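Local coordinates for protein kcn28 (Kitasatospora, PDB 6J31) that is of unknown function but belongs to the GT-B clan, with two Rossmann-like domains and a ligand pocket, at residues 227-232 and 295-300; 317-322 and 341-346; 188-193 and 375-380; 132-137 and 198-203. All coordinates share one frame; numbering follows the deposited sequence.

Contact 1. Residues 227-232 and 295-300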
loop_
_atom_site.group_PDB
_atom_site.type_symbol
_atom_site.label_atom_id
_atom_site.label_comp_id
_atom_site.label_asym_id
_atom_site.label_seq_id
_atom_site.Cartn_x
_atom_site.Cartn_y
_atom_site.Cartn_z
ATOM N N ALA A 227 25.699 20.409 -4.618
ATOM C CA ALA A 227 24.997 19.351 -5.339
ATOM C C ALA A 227 23.791 19.983 -6.023
ATOM O O ALA A 227 22.807 20.327 -5.363
ATOM C CB ALA A 227 24.579 18.226 -4.395
ATOM N N GLU A 228 23.861 20.121 -7.347
ATOM C CA GLU A 228 22.790 20.794 -8.077
ATOM C C GLU A 228 21.514 19.962 -8.118
ATOM O O GLU A 228 20.409 20.509 -8.031
ATOM C CB GLU A 228 23.266 21.127 -9.488
ATOM C CG GLU A 228 24.732 21.519 -9.537
ATOM C CD GLU A 228 24.980 22.763 -10.356
ATOM O OE1 GLU A 228 24.500 22.822 -11.507
ATOM O OE2 GLU A 228 25.649 23.684 -9.843
ATOM N N LYS A 229 21.636 18.643 -8.248
ATOM C CA LYS A 229 20.480 17.766 -8.336
ATOM C C LYS A 229 20.626 16.629 -7.334
ATOM O O LYS A 229 21.738 16.201 -7.018
ATOM C CB LYS A 229 20.309 17.209 -9.757
ATOM C CG LYS A 229 20.075 18.281 -10.813
ATOM C CD LYS A 229 18.656 18.253 -11.363
ATOM C CE LYS A 229 18.390 19.464 -12.249
ATOM N NZ LYS A 229 17.162 19.300 -13.078
ATOM N N VAL A 230 19.490 16.160 -6.818
ATOM C CA VAL A 230 19.456 15.123 -5.793
ATOM C C VAL A 230 18.621 13.956 -6.299
ATOM O O VAL A 230 17.507 14.151 -6.797
ATOM C CB VAL A 230 18.888 15.661 -4.468
ATOM C CG1 VAL A 230 18.600 14.522 -3.505
ATOM C CG2 VAL A 230 19.847 16.665 -3.854
ATOM N N ALA A 231 19.149 12.747 -6.145
ATOM C CA ALA A 231 18.445 11.521 -6.482
ATOM C C ALA A 231 18.300 10.656 -5.241
ATOM O O ALA A 231 19.240 10.531 -4.450
ATOM C CB ALA A 231 19.183 10.743 -7.565
ATOM N N LEU A 232 17.127 10.050 -5.078
ATOM C CA LEU A 232 16.880 9.099 -4.003
ATOM C C LEU A 232 16.576 7.738 -4.610
ATOM O O LEU A 232 15.699 7.622 -5.472
ATOM C CB LEU A 232 15.720 9.548 -3.108
ATOM C CG LEU A 232 15.234 8.481 -2.118
ATOM C CD1 LEU A 232 16.322 8.130 -1.103
ATOM C CD2 LEU A 232 13.955 8.909 -1.417
ATOM N N GLN A 295 13.717 17.455 -1.263
ATOM C CA GLN A 295 14.851 18.035 -1.967
ATOM C C GLN A 295 15.255 17.207 -3.179
ATOM O O GLN A 295 16.286 17.490 -3.798
ATOM C CB GLN A 295 16.046 18.169 -1.017
ATOM C CG GLN A 295 15.710 18.731 0.361
ATOM C CD GLN A 295 15.501 20.231 0.368
ATOM O OE1 GLN A 295 16.166 20.968 -0.360
ATOM N NE2 GLN A 295 14.577 20.692 1.202
ATOM N N ALA A 296 14.477 16.184 -3.522
ATOM C CA ALA A 296 14.845 15.261 -4.584
ATOM C C ALA A 296 14.436 15.775 -5.961
ATOM O O ALA A 296 13.415 16.450 -6.129
ATOM C CB ALA A 296 14.214 13.890 -4.338
ATOM N N ASP A 297 15.250 15.428 -6.959
ATOM C CA ASP A 297 14.928 15.691 -8.352
ATOM C C ASP A 297 14.476 14.445 -9.101
ATOM O O ASP A 297 13.847 14.571 -10.156
ATOM C CB ASP A 297 16.140 16.310 -9.064
ATOM C CG ASP A 297 16.544 17.653 -8.466
ATOM O OD1 ASP A 297 15.859 18.657 -8.751
ATOM O OD2 ASP A 297 17.537 17.711 -7.710
ATOM N N VAL A 298 14.777 13.256 -8.581
ATOM C CA VAL A 298 14.284 12.004 -9.140
ATOM C C VAL A 298 14.224 10.984 -8.013
ATOM O O VAL A 298 14.943 11.092 -7.017
ATOM C CB VAL A 298 15.151 11.496 -10.319
ATOM C CG1 VAL A 298 16.446 10.914 -9.817
ATOM C CG2 VAL A 298 14.388 10.460 -11.132
ATOM N N PHE A 299 13.336 10.005 -8.163
ATOM C CA PHE A 299 13.070 9.003 -7.139
ATOM C C PHE A 299 13.019 7.640 -7.811
ATOM O O PHE A 299 12.196 7.421 -8.703
ATOM C CB PHE A 299 11.753 9.325 -6.418
ATOM C CG PHE A 299 11.360 8.335 -5.355
ATOM C CD1 PHE A 299 12.306 7.576 -4.691
ATOM C CD2 PHE A 299 10.026 8.181 -5.012
ATOM C CE1 PHE A 299 11.927 6.674 -3.710
ATOM C CE2 PHE A 299 9.639 7.284 -4.032
ATOM C CZ PHE A 299 10.590 6.530 -3.380
ATOM N N VAL A 300 13.905 6.735 -7.406
ATOM C CA VAL A 300 13.935 5.378 -7.943
ATOM C C VAL A 300 13.321 4.438 -6.913
ATOM O O VAL A 300 13.848 4.297 -5.803
ATOM C CB VAL A 300 15.363 4.940 -8.302
ATOM C CG1 VAL A 300 15.333 3.579 -8.979
ATOM C CG2 VAL A 300 16.040 5.977 -9.182
HETATM O O HOH W 1 15.036 19.120 -11.451
#

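Contact 2. Residues 317-322 and 341-346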
loop_
_atom_site.group_PDB
_atom_site.type_symbol
_atom_site.label_atom_id
_atom_site.label_comp_id
_atom_site.label_asym_id
_atom_site.label_seq_id
_atom_site.Cartn_x
_atom_site.Cartn_y
_atom_site.Cartn_z
ATOM N N PRO A 317 9.697 13.191 -10.086
ATOM C CA PRO A 317 9.550 12.147 -11.103
ATOM C C PRO A 317 10.209 10.852 -10.659
ATOM O O PRO A 317 11.130 10.845 -9.839
ATOM C CB PRO A 317 10.250 12.740 -12.331
ATOM C CG PRO A 317 11.204 13.726 -11.780
ATOM C CD PRO A 317 10.579 14.282 -10.532
ATOM N N MET A 318 9.719 9.741 -11.207
ATOM C CA MET A 318 10.090 8.433 -10.694
ATOM C C MET A 318 10.623 7.524 -11.793
ATOM O O MET A 318 10.126 7.530 -12.921
ATOM C CB MET A 318 8.894 7.771 -9.992
ATOM C CG MET A 318 8.515 8.477 -8.691
ATOM S SD MET A 318 6.963 7.937 -7.956
ATOM C CE MET A 318 5.802 8.999 -8.819
ATOM N N VAL A 319 11.651 6.756 -11.447
ATOM C CA VAL A 319 12.090 5.608 -12.229
ATOM C C VAL A 319 11.605 4.368 -11.493
ATOM O O VAL A 319 11.982 4.138 -10.338
ATOM C CB VAL A 319 13.617 5.593 -12.409
ATOM C CG1 VAL A 319 14.053 4.318 -13.109
ATOM C CG2 VAL A 319 14.075 6.817 -13.190
ATOM N N VAL A 320 10.744 3.588 -12.137
ATOM C CA VAL A 320 10.020 2.507 -11.482
ATOM C C VAL A 320 10.594 1.173 -11.937
ATOM O O VAL A 320 10.804 0.958 -13.136
ATOM C CB VAL A 320 8.512 2.586 -11.780
ATOM C CG1 VAL A 320 7.762 1.543 -10.975
ATOM C CG2 VAL A 320 7.990 3.976 -11.482
ATOM N N ALA A 321 10.840 0.276 -10.978
ATOM C CA ALA A 321 11.361 -1.065 -11.233
ATOM C C ALA A 321 10.396 -2.067 -10.612
ATOM O O ALA A 321 10.646 -2.590 -9.515
ATOM C CB ALA A 321 12.772 -1.239 -10.673
ATOM N N PRO A 322 9.289 -2.368 -11.286
ATOM C CA PRO A 322 8.262 -3.217 -10.675
ATOM C C PRO A 322 8.740 -4.649 -10.503
ATOM O O PRO A 322 9.508 -5.179 -11.312
ATOM C CB PRO A 322 7.103 -3.136 -11.674
ATOM C CG PRO A 322 7.781 -2.880 -12.982
ATOM C CD PRO A 322 8.928 -1.962 -12.655
ATOM N N ARG A 341 9.546 6.598 -15.826
ATOM C CA ARG A 341 10.183 5.693 -16.769
ATOM C C ARG A 341 10.265 4.327 -16.103
ATOM O O ARG A 341 10.570 4.234 -14.910
ATOM C CB ARG A 341 11.596 6.175 -17.129
ATOM C CG ARG A 341 11.678 7.373 -18.078
ATOM C CD ARG A 341 12.262 7.041 -19.440
ATOM N NE ARG A 341 12.827 8.231 -20.080
ATOM C CZ ARG A 341 12.138 9.306 -20.455
ATOM N NH1 ARG A 341 10.827 9.370 -20.262
ATOM N NH2 ARG A 341 12.771 10.325 -21.021
ATOM N N ARG A 342 9.979 3.270 -16.856
ATOM C CA ARG A 342 10.036 1.914 -16.324
ATOM C C ARG A 342 11.330 1.224 -16.747
ATOM O O ARG A 342 11.758 1.338 -17.899
ATOM C CB ARG A 342 8.822 1.104 -16.786
ATOM C CG ARG A 342 8.763 -0.318 -16.255
ATOM C CD ARG A 342 7.446 -0.978 -16.632
ATOM N NE ARG A 342 7.375 -2.368 -16.189
ATOM C CZ ARG A 342 6.259 -3.092 -16.169
ATOM N NH1 ARG A 342 5.111 -2.561 -16.569
ATOM N NH2 ARG A 342 6.291 -4.351 -15.748
ATOM N N ILE A 343 11.960 0.518 -15.801
ATOM C CA ILE A 343 13.178 -0.242 -16.058
ATOM C C ILE A 343 13.066 -1.615 -15.406
ATOM O O ILE A 343 12.236 -1.845 -14.524
ATOM C CB ILE A 343 14.452 0.467 -15.547
ATOM C CG1 ILE A 343 14.469 0.493 -14.018
ATOM C CG2 ILE A 343 14.556 1.872 -16.114
ATOM C CD1 ILE A 343 15.747 1.053 -13.441
ATOM N N ASP A 344 13.914 -2.535 -15.862
ATOM C CA ASP A 344 14.044 -3.864 -15.273
ATOM C C ASP A 344 15.403 -3.961 -14.592
ATOM O O ASP A 344 16.438 -3.769 -15.240
ATOM C CB ASP A 344 13.894 -4.963 -16.329
ATOM C CG ASP A 344 13.758 -6.358 -15.718
ATOM O OD1 ASP A 344 14.205 -6.577 -14.572
ATOM O OD2 ASP A 344 13.203 -7.249 -16.396
ATOM N N ILE A 345 15.396 -4.262 -13.290
ATOM C CA ILE A 345 16.633 -4.326 -12.514
ATOM C C ILE A 345 17.582 -5.372 -13.083
ATOM O O ILE A 345 18.807 -5.188 -13.067
ATOM C CB ILE A 345 16.310 -4.597 -11.031
ATOM C CG1 ILE A 345 16.220 -3.282 -10.260
ATOM C CG2 ILE A 345 17.338 -5.529 -10.396
ATOM C CD1 ILE A 345 16.009 -3.472 -8.788
ATOM N N ALA A 346 17.041 -6.473 -13.609
ATOM C CA ALA A 346 17.886 -7.530 -14.155
ATOM C C ALA A 346 18.663 -7.048 -15.375
ATOM O O ALA A 346 19.861 -7.327 -15.504
ATOM C CB ALA A 346 17.037 -8.750 -14.508
#

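Contact 3. Residues 188-193 and 375-380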
loop_
_atom_site.group_PDB
_atom_site.type_symbol
_atom_site.label_atom_id
_atom_site.label_comp_id
_atom_site.label_asym_id
_atom_site.label_seq_id
_atom_site.Cartn_x
_atom_site.Cartn_y
_atom_site.Cartn_z
ATOM N N LEU A 188 -8.007 4.067 -0.911
ATOM C CA LEU A 188 -7.099 5.124 -0.479
ATOM C C LEU A 188 -6.090 5.486 -1.561
ATOM O O LEU A 188 -4.912 5.702 -1.276
ATOM C CB LEU A 188 -6.398 4.671 0.797
ATOM C CG LEU A 188 -7.307 4.570 2.030
ATOM C CD1 LEU A 188 -6.513 4.616 3.333
ATOM C CD2 LEU A 188 -8.395 5.639 2.008
ATOM N N VAL A 189 -6.526 5.525 -2.817
ATOM C CA VAL A 189 -5.696 5.970 -3.935
ATOM C C VAL A 189 -6.529 6.910 -4.794
ATOM O O VAL A 189 -7.768 6.861 -4.768
ATOM C CB VAL A 189 -5.167 4.777 -4.773
ATOM C CG1 VAL A 189 -4.526 3.715 -3.891
ATOM C CG2 VAL A 189 -6.280 4.165 -5.595
ATOM N N PRO A 190 -5.884 7.810 -5.536
ATOM C CA PRO A 190 -6.627 8.630 -6.501
ATOM C C PRO A 190 -7.088 7.786 -7.679
ATOM O O PRO A 190 -6.531 6.726 -7.968
ATOM C CB PRO A 190 -5.608 9.684 -6.939
ATOM C CG PRO A 190 -4.279 9.053 -6.681
ATOM C CD PRO A 190 -4.459 8.175 -5.478
ATOM N N ARG A 191 -8.115 8.280 -8.376
ATOM C CA ARG A 191 -8.656 7.517 -9.497
ATOM C C ARG A 191 -7.617 7.325 -10.597
ATOM O O ARG A 191 -7.646 6.310 -11.301
ATOM C CB ARG A 191 -9.930 8.181 -10.043
ATOM C CG ARG A 191 -9.702 9.329 -11.028
ATOM C CD ARG A 191 -11.001 9.901 -11.639
ATOM N NE ARG A 191 -12.059 10.146 -10.660
ATOM C CZ ARG A 191 -13.067 9.315 -10.416
ATOM N NH1 ARG A 191 -13.168 8.168 -11.081
ATOM N NH2 ARG A 191 -13.975 9.629 -9.502
ATOM N N PHE A 192 -6.676 8.262 -10.748
ATOM C CA PHE A 192 -5.676 8.107 -11.800
ATOM C C PHE A 192 -4.619 7.054 -11.473
ATOM O O PHE A 192 -3.776 6.771 -12.332
ATOM C CB PHE A 192 -5.011 9.452 -12.134
ATOM C CG PHE A 192 -4.252 10.087 -10.996
ATOM C CD1 PHE A 192 -3.005 9.613 -10.617
ATOM C CD2 PHE A 192 -4.764 11.193 -10.341
ATOM C CE1 PHE A 192 -2.303 10.206 -9.582
ATOM C CE2 PHE A 192 -4.065 11.794 -9.305
ATOM C CZ PHE A 192 -2.835 11.299 -8.925
ATOM N N LEU A 193 -4.627 6.487 -10.263
ATOM C CA LEU A 193 -3.776 5.351 -9.917
ATOM C C LEU A 193 -4.549 4.039 -9.861
ATOM O O LEU A 193 -3.981 3.016 -9.467
ATOM C CB LEU A 193 -3.074 5.591 -8.576
ATOM C CG LEU A 193 -1.995 6.674 -8.548
ATOM C CD1 LEU A 193 -1.259 6.707 -7.207
ATOM C CD2 LEU A 193 -1.017 6.483 -9.708
ATOM N N ARG A 375 -2.433 18.721 -7.797
ATOM C CA ARG A 375 -3.748 19.309 -7.573
ATOM C C ARG A 375 -4.832 18.253 -7.697
ATOM O O ARG A 375 -5.782 18.234 -6.906
ATOM C CB ARG A 375 -4.046 20.466 -8.516
ATOM C CG ARG A 375 -5.193 21.333 -7.910
ATOM C CD ARG A 375 -5.584 22.507 -8.798
ATOM N NE ARG A 375 -5.713 21.976 -10.195
ATOM C CZ ARG A 375 -4.896 22.347 -11.209
ATOM N NH1 ARG A 375 -3.901 23.163 -10.957
ATOM N NH2 ARG A 375 -4.992 21.789 -12.404
ATOM N N GLU A 376 -4.709 17.370 -8.688
ATOM C CA GLU A 376 -5.671 16.286 -8.829
ATOM C C GLU A 376 -5.660 15.383 -7.607
ATOM O O GLU A 376 -6.712 14.879 -7.198
ATOM C CB GLU A 376 -5.373 15.458 -10.077
ATOM C CG GLU A 376 -5.915 16.040 -11.358
ATOM C CD GLU A 376 -5.623 15.152 -12.542
ATOM O OE1 GLU A 376 -6.125 14.008 -12.558
ATOM O OE2 GLU A 376 -4.893 15.592 -13.451
ATOM N N LEU A 377 -4.485 15.180 -7.010
ATOM C CA LEU A 377 -4.358 14.233 -5.913
ATOM C C LEU A 377 -5.204 14.663 -4.716
ATOM O O LEU A 377 -5.992 13.873 -4.186
ATOM C CB LEU A 377 -2.885 14.086 -5.532
ATOM C CG LEU A 377 -2.384 12.681 -5.172
ATOM C CD1 LEU A 377 -1.089 12.696 -4.372
ATOM C CD2 LEU A 377 -3.431 11.896 -4.464
ATOM N N ARG A 378 -5.064 15.919 -4.279
ATOM C CA ARG A 378 -5.777 16.351 -3.081
ATOM C C ARG A 378 -7.286 16.407 -3.300
ATOM O O ARG A 378 -8.048 16.292 -2.332
ATOM C CB ARG A 378 -5.273 17.717 -2.596
ATOM C CG ARG A 378 -6.067 18.935 -3.093
ATOM C CD ARG A 378 -5.464 19.593 -4.319
ATOM N NE ARG A 378 -4.155 20.184 -4.059
ATOM C CZ ARG A 378 -3.881 21.482 -4.159
ATOM N NH1 ARG A 378 -4.833 22.349 -4.483
ATOM N NH2 ARG A 378 -2.652 21.916 -3.911
ATOM N N ALA A 379 -7.732 16.564 -4.548
ATOM C CA ALA A 379 -9.136 16.787 -4.870
ATOM C C ALA A 379 -10.020 15.571 -4.625
ATOM O O ALA A 379 -11.238 15.676 -4.809
ATOM C CB ALA A 379 -9.267 17.225 -6.327
ATOM N N HIS A 380 -9.458 14.432 -4.225
ATOM C CA HIS A 380 -10.257 13.236 -3.991
ATOM C C HIS A 380 -10.924 13.218 -2.619
ATOM O O HIS A 380 -11.760 12.342 -2.370
ATOM C CB HIS A 380 -9.392 11.992 -4.182
ATOM C CG HIS A 380 -9.247 11.586 -5.616
ATOM N ND1 HIS A 380 -8.310 12.148 -6.455
ATOM C CD2 HIS A 380 -9.930 10.688 -6.363
ATOM C CE1 HIS A 380 -8.417 11.611 -7.656
ATOM N NE2 HIS A 380 -9.394 10.722 -7.627
#

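Contact 4. Residues 132-137 and 198-203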
loop_
_atom_site.group_PDB
_atom_site.type_symbol
_atom_site.label_atom_id
_atom_site.label_comp_id
_atom_site.label_asym_id
_atom_site.label_seq_id
_atom_site.Cartn_x
_atom_site.Cartn_y
_atom_site.Cartn_z
ATOM N N VAL A 132 -8.271 -1.369 -6.385
ATOM C CA VAL A 132 -9.146 -2.512 -6.238
ATOM C C VAL A 132 -9.288 -3.219 -7.582
ATOM O O VAL A 132 -8.895 -2.706 -8.626
ATOM C CB VAL A 132 -10.529 -2.102 -5.677
ATOM C CG1 VAL A 132 -10.379 -1.468 -4.301
ATOM C CG2 VAL A 132 -11.232 -1.155 -6.645
ATOM N N MET A 133 -9.866 -4.418 -7.558
ATOM C CA MET A 133 -10.061 -5.211 -8.766
ATOM C C MET A 133 -11.536 -5.179 -9.124
ATOM O O MET A 133 -12.341 -5.881 -8.492
ATOM C CB MET A 133 -9.599 -6.652 -8.558
ATOM C CG MET A 133 -9.766 -7.141 -7.137
ATOM S SD MET A 133 -8.176 -7.586 -6.429
ATOM C CE MET A 133 -7.176 -7.475 -7.892
ATOM N N PRO A 134 -11.946 -4.400 -10.120
ATOM C CA PRO A 134 -13.373 -4.317 -10.433
ATOM C C PRO A 134 -13.896 -5.624 -10.999
ATOM O O PRO A 134 -13.146 -6.495 -11.448
ATOM C CB PRO A 134 -13.442 -3.195 -11.476
ATOM C CG PRO A 134 -12.091 -3.196 -12.115
ATOM C CD PRO A 134 -11.122 -3.587 -11.032
ATOM N N GLU A 135 -15.220 -5.745 -10.978
ATOM C CA GLU A 135 -15.908 -6.926 -11.483
ATOM C C GLU A 135 -15.816 -6.986 -13.005
ATOM O O GLU A 135 -16.827 -7.158 -13.693
ATOM C CB GLU A 135 -17.364 -6.933 -11.018
ATOM C CG GLU A 135 -17.664 -6.043 -9.821
ATOM C CD GLU A 135 -17.873 -4.592 -10.216
ATOM O OE1 GLU A 135 -17.883 -4.308 -11.434
ATOM O OE2 GLU A 135 -18.017 -3.740 -9.315
ATOM N N LYS A 136 -14.608 -6.819 -13.529
ATOM C CA LYS A 136 -14.304 -6.940 -14.947
ATOM C C LYS A 136 -12.830 -7.299 -15.026
ATOM O O LYS A 136 -12.381 -7.949 -15.974
ATOM C CB LYS A 136 -14.662 -5.654 -15.690
ATOM C CG LYS A 136 -16.000 -5.755 -16.424
ATOM C CD LYS A 136 -16.509 -4.400 -16.885
ATOM C CE LYS A 136 -17.425 -3.785 -15.826
ATOM N NZ LYS A 136 -18.218 -2.627 -16.336
ATOM N N TYR A 137 -12.074 -6.848 -14.023
ATOM C CA TYR A 137 -10.716 -7.343 -13.821
ATOM C C TYR A 137 -10.734 -8.835 -13.514
ATOM O O TYR A 137 -9.847 -9.582 -13.942
ATOM C CB TYR A 137 -10.045 -6.573 -12.680
ATOM C CG TYR A 137 -8.651 -7.048 -12.301
ATOM C CD1 TYR A 137 -8.472 -8.131 -11.443
ATOM C CD2 TYR A 137 -7.517 -6.393 -12.766
ATOM C CE1 TYR A 137 -7.213 -8.568 -11.087
ATOM C CE2 TYR A 137 -6.246 -6.821 -12.407
ATOM C CZ TYR A 137 -6.102 -7.907 -11.566
ATOM O OH TYR A 137 -4.845 -8.340 -11.206
ATOM N N ASP A 198 -12.870 2.767 -15.104
ATOM C CA ASP A 198 -14.179 2.730 -15.751
ATOM C C ASP A 198 -15.067 1.645 -15.162
ATOM O O ASP A 198 -16.265 1.864 -14.946
ATOM C CB ASP A 198 -14.012 2.478 -17.248
ATOM C CG ASP A 198 -13.606 3.705 -17.999
ATOM O OD1 ASP A 198 -13.550 4.780 -17.370
ATOM O OD2 ASP A 198 -13.342 3.595 -19.214
ATOM N N ASP A 199 -14.502 0.468 -14.915
ATOM C CA ASP A 199 -15.270 -0.691 -14.479
ATOM C C ASP A 199 -15.528 -0.716 -12.983
ATOM O O ASP A 199 -16.201 -1.636 -12.506
ATOM C CB ASP A 199 -14.554 -1.979 -14.899
ATOM C CG ASP A 199 -14.183 -1.984 -16.369
ATOM O OD1 ASP A 199 -14.919 -1.363 -17.169
ATOM O OD2 ASP A 199 -13.163 -2.611 -16.726
ATOM N N VAL A 200 -15.031 0.264 -12.237
ATOM C CA VAL A 200 -15.228 0.305 -10.793
ATOM C C VAL A 200 -16.536 1.032 -10.525
ATOM O O VAL A 200 -16.718 2.180 -10.944
ATOM C CB VAL A 200 -14.053 0.991 -10.083
ATOM C CG1 VAL A 200 -14.308 1.036 -8.593
ATOM C CG2 VAL A 200 -12.754 0.271 -10.382
ATOM N N ASP A 201 -17.458 0.353 -9.851
ATOM C CA ASP A 201 -18.755 0.931 -9.523
ATOM C C ASP A 201 -18.582 1.856 -8.324
ATOM O O ASP A 201 -18.375 1.393 -7.196
ATOM C CB ASP A 201 -19.763 -0.180 -9.248
ATOM C CG ASP A 201 -21.117 0.347 -8.836
ATOM O OD1 ASP A 201 -21.385 1.547 -9.050
ATOM O OD2 ASP A 201 -21.922 -0.452 -8.316
ATOM N N GLU A 202 -18.662 3.164 -8.564
ATOM C CA GLU A 202 -18.411 4.134 -7.509
ATOM C C GLU A 202 -19.610 4.324 -6.591
ATOM O O GLU A 202 -19.535 5.119 -5.648
ATOM C CB GLU A 202 -17.952 5.465 -8.119
ATOM C CG GLU A 202 -16.507 5.381 -8.620
ATOM C CD GLU A 202 -15.943 6.689 -9.174
ATOM O OE1 GLU A 202 -16.052 7.741 -8.504
ATOM O OE2 GLU A 202 -15.363 6.650 -10.282
ATOM N N LYS A 203 -20.709 3.615 -6.846
ATOM C CA LYS A 203 -21.740 3.456 -5.829
ATOM C C LYS A 203 -21.220 2.626 -4.670
ATOM O O LYS A 203 -21.643 2.813 -3.524
ATOM C CB LYS A 203 -22.962 2.780 -6.441
ATOM C CG LYS A 203 -23.844 3.674 -7.288
ATOM C CD LYS A 203 -25.083 2.908 -7.694
ATOM C CE LYS A 203 -24.672 1.654 -8.451
ATOM N NZ LYS A 203 -25.820 0.747 -8.718
HETATM O O HOH W 2 -20.638 -3.580 -8.129
#

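Contact 1. Residues 227-232 and 295-300
The side chain of Asp297 crosses that of Lys229 at about a right angle, with Lys229 CD 3.6 Å from Asp297 CG. Asp297 CG, anti to its own carbonyl carbon (chi1 -62°), leans beside the backbone N, and OD2 accepts from Val230 N at 2.6 Å through its anti lone pair. Asp297 N in turn donates to Val230 O, also at 2.6 Å, so one aspartate grips both polar atoms of Val230; Val298 N adds a weak bond to the same oxygen. The charged ends of Lys229 and Asp297 do not touch. A water bridges them, accepting from Lys229 NZ and donating to Asp297 OD1. Further along, apolar residues suit a buried sheet: Ala231 CB meets Val298 CG1 at 3.5 Å on one face, while Leu232 and Phe299 lie side by side on the other, Leu232 CD2 being 3.8 Å from Phe299 CE1. Leu232 N to Val298 O and Val300 N to Leu232 O, the latter 2.8 Å, carry on the parallel pairing. Helix 243-253 covers the alanine face and helix 289-294 the leucine face, the layered arrangement of a Rossmann-like alpha/beta/alpha domain in a GT-B protein.

Contact 2. Residues 317-322 and 341-346
Parallel strand pairing at the border of the six-stranded sheet joins 317-322 to 341-346, with Val319 beside Arg341 and Val320 beside Arg342. Three backbone bonds hold it: Arg341 N to Met318 O, Val320 N to Arg341 O at 2.9 Å, and Ile343 N to Val320 O, also 2.9 Å. On one face Val319 and Ile343 cross at about a right angle, and Val319 CG1 meets Ile343 CD1 at 3.7 Å. Ile343 CG1 stands between its own N and carbonyl carbon (chi1 69°), where it also approaches Val320 O. Branched aliphatic residues suit this place, since helix 350-362 packs over them through Leu360 and Leu353. Arg341 starts on the same face, but its end leads away toward that helix, packing on Leu360 while NH2 makes a salt bridge with Glu359. The two strands and helix 327-336 between them form a beta-alpha-beta crossover, the repeating unit of the Rossmann-like domain; that helix covers Val320 on the other face. There the long chain of Arg342, extended from CG to NE, crosses Pro322, whose CG sits over one face of the guanidinium, 3.3 Å from Arg342 NE. The proline offers a compact apolar surface to the flat cation, while Arg342 NH1 makes a salt bridge with Glu332 of the crossover helix. Beyond the strand ends Ala321, small enough to admit a neighbour, receives Ile345 CG1 at 4.0 Å from its CB.

Contact 3. Residues 188-193 and 375-380
The imidazole of His380 carries Pro190 on one face, with Pro190 CA 3.7 Å from the ring centroid and 11° off its normal, a CH-pi contact; Arg191 CG lies at the ring's edge, in its plane. The Phe192 ring likewise has Pro190 CG over one face, offset toward the rim, so the proline touches both aromatic groups. This is an interdomain contact of the GT-B fold: a loop of the N-terminal Rossmann-like domain, between strands 185-187 and 205-207, meets the C-terminal end of helix 364-378. A proline suits the spot because it lays CA and CB over the imidazole while CG, on the far side of its ring, meets Leu377 CD2 at 3.7 Å. Leu377 also reaches Phe192, its CG 4.0 Å from Phe192 CZ, the two side chains crossing at about a right angle. The Glu376 carboxylate, turned 80° from the phenyl plane, brings OE1 to 3.8 Å from Phe192 CD2. Arg191 crosses the histidine with its guanidinium plane 30° from the imidazole, but its charge is met by Glu202 in a salt bridge. Helix 305-314 backs Phe192 through Leu312, and Phe207 of strand 205-207 touches both Arg191 and His380. His380 ND1 donates to Glu376 O at 3.3 Å, a long, bent bond back to the last turn of the helix, with the acceptor tilted out of the ring plane.

Contact 4. Residues 132-137 and 198-203
Pro134 and Val200 make the apolar, buried part of this contact between two loops, with Pro134 CB 3.7 Å from Val200 CG2. The same CB comes within 3.3 Å of Asp199 O, so the proline ring rests against backbone as well as side chain. Val132 extends the apolar patch more loosely, its CG2 4.2 Å from Val200 CG1; its side chain lies about 7 Å from the bound (2E,2'E)-3,3'-(1,2-phenylene)di(prop-2-enoic acid). Proline and valine suit this place: they are compact, branched or cyclic, and bring no polar side-chain group into a buried position. With Val200 CG1 anti to the backbone N (chi1 179°), it is CG2, anti to the carbonyl carbon, that faces Pro134.

The other side is polar and partly exposed, held by one long salt bridge and a water with one weak arm. Lys136 lies across Asp199 at about a right angle, and its aliphatic part does most of the touching, with Lys136 CD 3.4 Å from Asp199 CG. The charged ends are less close, Lys136 NZ being 3.6 Å from Asp199 OD1. Glu135 and Asp201 carry like charges, their carboxylate planes 66° apart, and are linked through the water, which donates to Glu135 OE2 at 2.9 Å and weakly to Asp201 OD2. No direct hydrogen bond joins the two segments, although Gln194 NE2, earlier in the second loop, bonds to Val132 O.

Segment 132-137 follows strand 124-128 and leads into helix 137-140, whereas 198-203 runs from strand 185-187 toward strand 205-207, whose Phe205 packs on both Val132 and Val200 and whose Phe207 also touches Val200.

How the contacts relate
Contacts 1 and 2 belong to one six-stranded parallel sheet, their centres about 15 Å apart, and touch where strands 298-301 and 318-320 are neighbours; probable hydrogen bonds join Phe299 to Pro317 and Val319. Contact 4 lies beside the other, seven-stranded sheet, between loops that follow strands 124-128 and 185-187, about 36 Å from contact 1 between centres. Contact 3 stands between these regions, about 16 Å from contact 4 and about 22 Å from contact 2, centre to centre. Along the chain contact 4 closes first, then contact 1, then contact 2, while contact 3 spans both later ones and crosses contact 4, which it touches through the Arg191 to Glu202 salt bridge. Contact 3 is the one of the four that joins the two Rossmann-like domains of the GT-B fold.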